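CRISPR-associated endonuclease/helicase Cas3 (Thermus thermophilus HB8, PDB 3SK9) cleaves single-stranded DNA through its metal-dependent N-terminal HD nuclease domain, the part present here, and carries a helicase domain for CRISPR defence against invading genetic elements. Local coordinates at residues E197-W211 against A253-I265. Sequence-based numbering, arbitrary orientation.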
loop_
_atom_site.group_PDB
_atom_site.type_symbol
_atom_site.label_atom_id
_atom_site.label_comp_id
_atom_site.label_asym_id
_atom_site.label_seq_id
_atom_site.Cartn_x
_atom_site.Cartn_y
_atom_site.Cartn_z
ATOM N N GLU A 197 12.163 -0.425 13.620
ATOM C CA GLU A 197 10.803 -0.735 14.054
ATOM C C GLU A 197 9.710 0.061 13.298
ATOM O O GLU A 197 8.587 -0.394 13.179
ATOM C CB GLU A 197 10.624 -0.459 15.544
ATOM C CG GLU A 197 11.412 -1.400 16.430
ATOM C CD GLU A 197 10.862 -2.793 16.437
ATOM O OE1 GLU A 197 9.848 -3.053 17.152
ATOM O OE2 GLU A 197 11.495 -3.627 15.757
ATOM N N ALA A 198 10.015 1.287 12.874
ATOM C CA ALA A 198 9.059 2.073 12.120
ATOM C C ALA A 198 8.795 1.394 10.787
ATOM O O ALA A 198 7.673 1.363 10.308
ATOM C CB ALA A 198 9.614 3.461 11.879
ATOM N N VAL A 199 9.847 0.906 10.170
ATOM C CA VAL A 199 9.697 0.273 8.859
ATOM C C VAL A 199 8.954 -1.049 8.974
ATOM O O VAL A 199 8.100 -1.360 8.152
ATOM C CB VAL A 199 11.113 0.045 8.271
ATOM C CG1 VAL A 199 11.082 -0.745 6.935
ATOM C CG2 VAL A 199 11.770 1.391 8.117
ATOM N N LEU A 200 9.273 -1.814 10.003
ATOM C CA LEU A 200 8.616 -3.111 10.230
ATOM C C LEU A 200 7.116 -2.869 10.572
ATOM O O LEU A 200 6.253 -3.702 10.246
ATOM C CB LEU A 200 9.328 -3.854 11.375
ATOM C CG LEU A 200 10.757 -4.351 10.940
ATOM C CD1 LEU A 200 11.639 -4.752 12.181
ATOM C CD2 LEU A 200 10.617 -5.496 9.890
ATOM N N ARG A 201 6.822 -1.791 11.296
ATOM C CA ARG A 201 5.415 -1.477 11.578
ATOM C C ARG A 201 4.651 -1.284 10.256
ATOM O O ARG A 201 3.514 -1.757 10.123
ATOM C CB ARG A 201 5.278 -0.234 12.497
ATOM C CG ARG A 201 5.256 -0.600 13.972
ATOM C CD ARG A 201 5.014 0.641 14.873
ATOM N NE ARG A 201 6.202 1.464 15.108
ATOM C CZ ARG A 201 7.166 1.125 15.963
ATOM N NH1 ARG A 201 7.086 -0.020 16.630
ATOM N NH2 ARG A 201 8.179 1.932 16.190
ATOM N N VAL A 202 5.247 -0.579 9.294
ATOM C CA VAL A 202 4.582 -0.395 7.994
ATOM C C VAL A 202 4.467 -1.712 7.223
ATOM O O VAL A 202 3.446 -1.982 6.541
ATOM C CB VAL A 202 5.331 0.664 7.157
ATOM C CG1 VAL A 202 4.894 0.628 5.662
ATOM C CG2 VAL A 202 5.139 2.078 7.796
ATOM N N MET A 203 5.531 -2.521 7.286
ATOM C CA MET A 203 5.517 -3.837 6.655
ATOM C C MET A 203 4.318 -4.676 7.083
ATOM O O MET A 203 3.588 -5.193 6.238
ATOM C CB MET A 203 6.815 -4.581 7.008
ATOM C CG MET A 203 7.008 -5.909 6.277
ATOM S SD MET A 203 6.096 -7.285 7.022
ATOM C CE MET A 203 6.905 -7.370 8.623
ATOM N N ALA A 204 4.161 -4.838 8.407
ATOM C CA ALA A 204 3.089 -5.692 8.942
ATOM C C ALA A 204 1.721 -5.073 8.590
ATOM O O ALA A 204 0.754 -5.786 8.275
ATOM C CB ALA A 204 3.260 -5.827 10.473
ATOM N N LEU A 205 1.636 -3.744 8.662
ATOM C CA LEU A 205 0.347 -3.084 8.387
ATOM C C LEU A 205 -0.034 -3.323 6.936
ATOM O O LEU A 205 -1.196 -3.607 6.637
ATOM C CB LEU A 205 0.447 -1.579 8.656
ATOM C CG LEU A 205 -0.836 -0.760 8.388
ATOM C CD1 LEU A 205 -1.961 -1.201 9.297
ATOM C CD2 LEU A 205 -0.500 0.779 8.586
ATOM N N ALA A 206 0.939 -3.205 6.027
ATOM C CA ALA A 206 0.650 -3.374 4.593
ATOM C C ALA A 206 0.251 -4.817 4.280
ATOM O O ALA A 206 -0.689 -5.032 3.510
ATOM C CB ALA A 206 1.814 -2.935 3.724
ATOM N N SER A 207 0.917 -5.787 4.918
ATOM C CA SER A 207 0.548 -7.187 4.766
ATOM C C SER A 207 -0.940 -7.461 5.155
ATOM O O SER A 207 -1.742 -8.074 4.401
ATOM C CB SER A 207 1.478 -8.059 5.586
ATOM O OG SER A 207 0.996 -9.366 5.626
ATOM N N PHE A 208 -1.315 -6.978 6.312
ATOM C CA PHE A 208 -2.711 -7.092 6.743
ATOM C C PHE A 208 -3.687 -6.297 5.859
ATOM O O PHE A 208 -4.730 -6.811 5.438
ATOM C CB PHE A 208 -2.841 -6.638 8.196
ATOM C CG PHE A 208 -4.256 -6.658 8.718
ATOM C CD1 PHE A 208 -4.870 -7.868 9.055
ATOM C CD2 PHE A 208 -4.964 -5.465 8.910
ATOM C CE1 PHE A 208 -6.185 -7.900 9.573
ATOM C CE2 PHE A 208 -6.309 -5.489 9.421
ATOM C CZ PHE A 208 -6.887 -6.714 9.760
ATOM N N ALA A 209 -3.389 -5.036 5.588
ATOM C CA ALA A 209 -4.386 -4.224 4.836
ATOM C C ALA A 209 -4.579 -4.727 3.422
ATOM O O ALA A 209 -5.703 -4.708 2.894
ATOM C CB ALA A 209 -3.964 -2.710 4.826
ATOM N N ASP A 210 -3.504 -5.150 2.777
ATOM C CA ASP A 210 -3.617 -5.677 1.387
ATOM C C ASP A 210 -4.480 -6.952 1.396
ATOM O O ASP A 210 -5.335 -7.143 0.514
ATOM C CB ASP A 210 -2.238 -6.013 0.791
ATOM C CG ASP A 210 -2.347 -6.604 -0.636
ATOM O OD1 ASP A 210 -2.645 -5.841 -1.568
ATOM O OD2 ASP A 210 -2.164 -7.829 -0.805
ATOM N N TRP A 211 -4.267 -7.790 2.398
ATOM C CA TRP A 211 -5.082 -9.015 2.557
ATOM C C TRP A 211 -6.574 -8.677 2.686
ATOM O O TRP A 211 -7.412 -9.229 1.944
ATOM C CB TRP A 211 -4.609 -9.800 3.765
ATOM C CG TRP A 211 -5.455 -11.009 4.046
ATOM C CD1 TRP A 211 -5.490 -12.159 3.308
ATOM C CD2 TRP A 211 -6.312 -11.202 5.142
ATOM N NE1 TRP A 211 -6.349 -13.047 3.872
ATOM C CE2 TRP A 211 -6.860 -12.501 5.014
ATOM C CE3 TRP A 211 -6.660 -10.413 6.258
ATOM C CZ2 TRP A 211 -7.747 -13.028 5.936
ATOM C CZ3 TRP A 211 -7.554 -10.923 7.168
ATOM C CH2 TRP A 211 -8.106 -12.224 7.002
ATOM N N ALA A 253 -7.566 -14.994 18.399
ATOM C CA ALA A 253 -6.579 -14.434 19.316
ATOM C C ALA A 253 -6.044 -13.190 18.651
ATOM O O ALA A 253 -6.580 -12.784 17.635
ATOM C CB ALA A 253 -5.455 -15.416 19.564
ATOM N N GLN A 254 -5.037 -12.550 19.242
ATOM C CA GLN A 254 -4.435 -11.399 18.564
ATOM C C GLN A 254 -2.987 -11.704 18.197
ATOM O O GLN A 254 -2.326 -12.500 18.885
ATOM C CB GLN A 254 -4.546 -10.133 19.405
ATOM C CG GLN A 254 -3.638 -10.098 20.586
ATOM C CD GLN A 254 -3.894 -8.880 21.468
ATOM O OE1 GLN A 254 -4.889 -8.153 21.282
ATOM N NE2 GLN A 254 -2.993 -8.652 22.433
ATOM N N ARG A 255 -2.527 -11.095 17.107
ATOM C CA ARG A 255 -1.140 -11.176 16.655
ATOM C C ARG A 255 -0.502 -9.892 17.080
ATOM O O ARG A 255 -0.977 -8.824 16.705
ATOM C CB ARG A 255 -1.030 -11.166 15.128
ATOM C CG ARG A 255 -1.466 -12.363 14.441
ATOM C CD ARG A 255 -1.532 -12.125 12.927
ATOM N NE ARG A 255 -0.257 -11.827 12.241
ATOM C CZ ARG A 255 0.114 -12.409 11.092
ATOM N NH1 ARG A 255 -0.631 -13.375 10.581
ATOM N NH2 ARG A 255 1.227 -12.070 10.458
ATOM N N ARG A 256 0.565 -9.966 17.858
ATOM C CA ARG A 256 1.260 -8.738 18.237
ATOM C C ARG A 256 2.534 -8.655 17.415
ATOM O O ARG A 256 3.352 -9.560 17.499
ATOM C CB ARG A 256 1.559 -8.775 19.748
ATOM C CG ARG A 256 2.787 -7.970 20.206
ATOM C CD ARG A 256 2.430 -6.553 20.641
ATOM N NE ARG A 256 1.632 -6.533 21.866
ATOM C CZ ARG A 256 1.210 -5.425 22.481
ATOM N NH1 ARG A 256 1.509 -4.221 21.999
ATOM N NH2 ARG A 256 0.482 -5.522 23.586
ATOM N N GLU A 257 2.741 -7.573 16.662
ATOM C CA GLU A 257 3.934 -7.442 15.797
ATOM C C GLU A 257 4.477 -6.023 15.955
ATOM O O GLU A 257 3.750 -5.064 15.682
ATOM C CB GLU A 257 3.550 -7.673 14.297
ATOM C CG GLU A 257 3.027 -9.092 13.985
ATOM C CD GLU A 257 2.824 -9.365 12.478
ATOM O OE1 GLU A 257 1.654 -9.524 12.053
ATOM O OE2 GLU A 257 3.830 -9.437 11.727
ATOM N N PHE A 258 5.721 -5.864 16.405
ATOM C CA PHE A 258 6.352 -4.524 16.384
ATOM C C PHE A 258 5.487 -3.451 17.033
ATOM O O PHE A 258 5.449 -2.283 16.586
ATOM C CB PHE A 258 6.704 -4.123 14.958
ATOM C CG PHE A 258 7.249 -5.278 14.152
ATOM C CD1 PHE A 258 8.501 -5.811 14.458
ATOM C CD2 PHE A 258 6.503 -5.844 13.113
ATOM C CE1 PHE A 258 9.006 -6.892 13.729
ATOM C CE2 PHE A 258 6.976 -6.931 12.384
ATOM C CZ PHE A 258 8.224 -7.458 12.680
ATOM N N GLY A 259 4.881 -3.799 18.157
ATOM C CA GLY A 259 4.107 -2.811 18.894
ATOM C C GLY A 259 2.743 -2.438 18.336
ATOM O O GLY A 259 2.162 -1.423 18.778
ATOM N N GLU A 260 2.214 -3.232 17.405
ATOM C CA GLU A 260 0.836 -3.042 16.901
ATOM C C GLU A 260 0.141 -4.395 16.898
ATOM O O GLU A 260 0.788 -5.456 17.097
ATOM C CB GLU A 260 0.811 -2.401 15.487
ATOM C CG GLU A 260 1.488 -3.254 14.400
ATOM C CD GLU A 260 1.853 -2.467 13.120
ATOM O OE1 GLU A 260 1.571 -1.261 13.030
ATOM O OE2 GLU A 260 2.407 -3.058 12.152
ATOM N N LEU A 261 -1.173 -4.369 16.728
ATOM C CA LEU A 261 -1.994 -5.563 16.929
ATOM C C LEU A 261 -2.882 -5.832 15.727
ATOM O O LEU A 261 -3.436 -4.888 15.121
ATOM C CB LEU A 261 -2.932 -5.364 18.164
ATOM C CG LEU A 261 -2.202 -5.110 19.479
ATOM C CD1 LEU A 261 -3.158 -4.587 20.620
ATOM C CD2 LEU A 261 -1.454 -6.375 19.946
ATOM N N PHE A 262 -3.092 -7.115 15.441
ATOM C CA PHE A 262 -4.027 -7.532 14.401
ATOM C C PHE A 262 -4.808 -8.739 14.908
ATOM O O PHE A 262 -4.296 -9.483 15.720
ATOM C CB PHE A 262 -3.236 -7.968 13.129
ATOM C CG PHE A 262 -2.333 -6.875 12.579
ATOM C CD1 PHE A 262 -2.859 -5.804 11.890
ATOM C CD2 PHE A 262 -0.963 -6.923 12.778
ATOM C CE1 PHE A 262 -2.036 -4.796 11.403
ATOM C CE2 PHE A 262 -0.151 -5.902 12.281
ATOM C CZ PHE A 262 -0.694 -4.853 11.614
ATOM N N PRO A 263 -6.020 -8.957 14.393
ATOM C CA PRO A 263 -6.679 -10.248 14.671
ATOM C C PRO A 263 -5.891 -11.459 14.100
ATOM O O PRO A 263 -5.360 -11.422 12.959
ATOM C CB PRO A 263 -8.042 -10.107 13.983
ATOM C CG PRO A 263 -7.790 -9.127 12.856
ATOM C CD PRO A 263 -6.764 -8.153 13.405
ATOM N N TYR A 264 -5.762 -12.496 14.927
ATOM C CA TYR A 264 -5.273 -13.801 14.475
ATOM C C TYR A 264 -6.478 -14.621 14.010
ATOM O O TYR A 264 -7.363 -14.993 14.800
ATOM C CB TYR A 264 -4.496 -14.498 15.596
ATOM C CG TYR A 264 -4.091 -15.927 15.290
ATOM C CD1 TYR A 264 -3.006 -16.206 14.460
ATOM C CD2 TYR A 264 -4.819 -16.996 15.805
ATOM C CE1 TYR A 264 -2.651 -17.522 14.169
ATOM C CE2 TYR A 264 -4.468 -18.310 15.531
ATOM C CZ TYR A 264 -3.386 -18.569 14.712
ATOM O OH TYR A 264 -3.046 -19.886 14.463
ATOM N N ILE A 265 -6.502 -14.879 12.707
ATOM C CA ILE A 265 -7.646 -15.489 12.031
ATOM C C ILE A 265 -7.445 -17.002 11.906
ATOM O O ILE A 265 -6.359 -17.538 12.154
ATOM C CB ILE A 265 -7.850 -14.857 10.612
ATOM C CG1 ILE A 265 -7.942 -13.337 10.718
ATOM C CG2 ILE A 265 -9.099 -15.409 9.917
ATOM C CD1 ILE A 265 -9.238 -12.840 11.344
ATOM O OXT ILE A 265 -8.373 -17.730 11.562
HETATM O O HOH W 1 0.639 -8.632 9.664
#
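Phe-258 turns its CG away from its own carbonyl carbon (chi1 -40°), which swings the ring onto helix 197-211 so that Leu-200 CB sits over the ring centre, 3.6 Å from the centroid, in a CH-pi contact. Met-203 CE meets the same ring at CE2 (3.8 Å), its flexible thioether bent at chi2 and chi3 to get there. Arg-201, whose long chain bends at chi3, donates from NH1 to Phe-258 O (2.8 Å); the oxygen lies in the guanidinium plane, while NE pairs with Asp-55. Phe-258 and Gly-259 are the corners of a type I' turn, where a CB on Gly-259 would jam against the preceding carbonyl oxygen, in a two-stranded antiparallel hairpin at the end of the chain, which packs along the helix carrying Asp-210, a metal ligand of the HD domain. Beyond the turn, Glu-260, its chain extended beyond CG, reaches the helix backbone, OE2 lying 2.7 Å from Arg-201 O, close enough that the acid is probably protonated; OE1 bonds to Tyr-52. Ala-204, with only a methyl group, lets the Phe-262 ring close on the helix, CE2 3.9 Å from CB. Phe-262 then places CD1 over one face of Phe-208, the rings inclined at 37°. Compact, rigid Pro-263 lies across the far end of Phe-208, CG 3.9 Å from CE1.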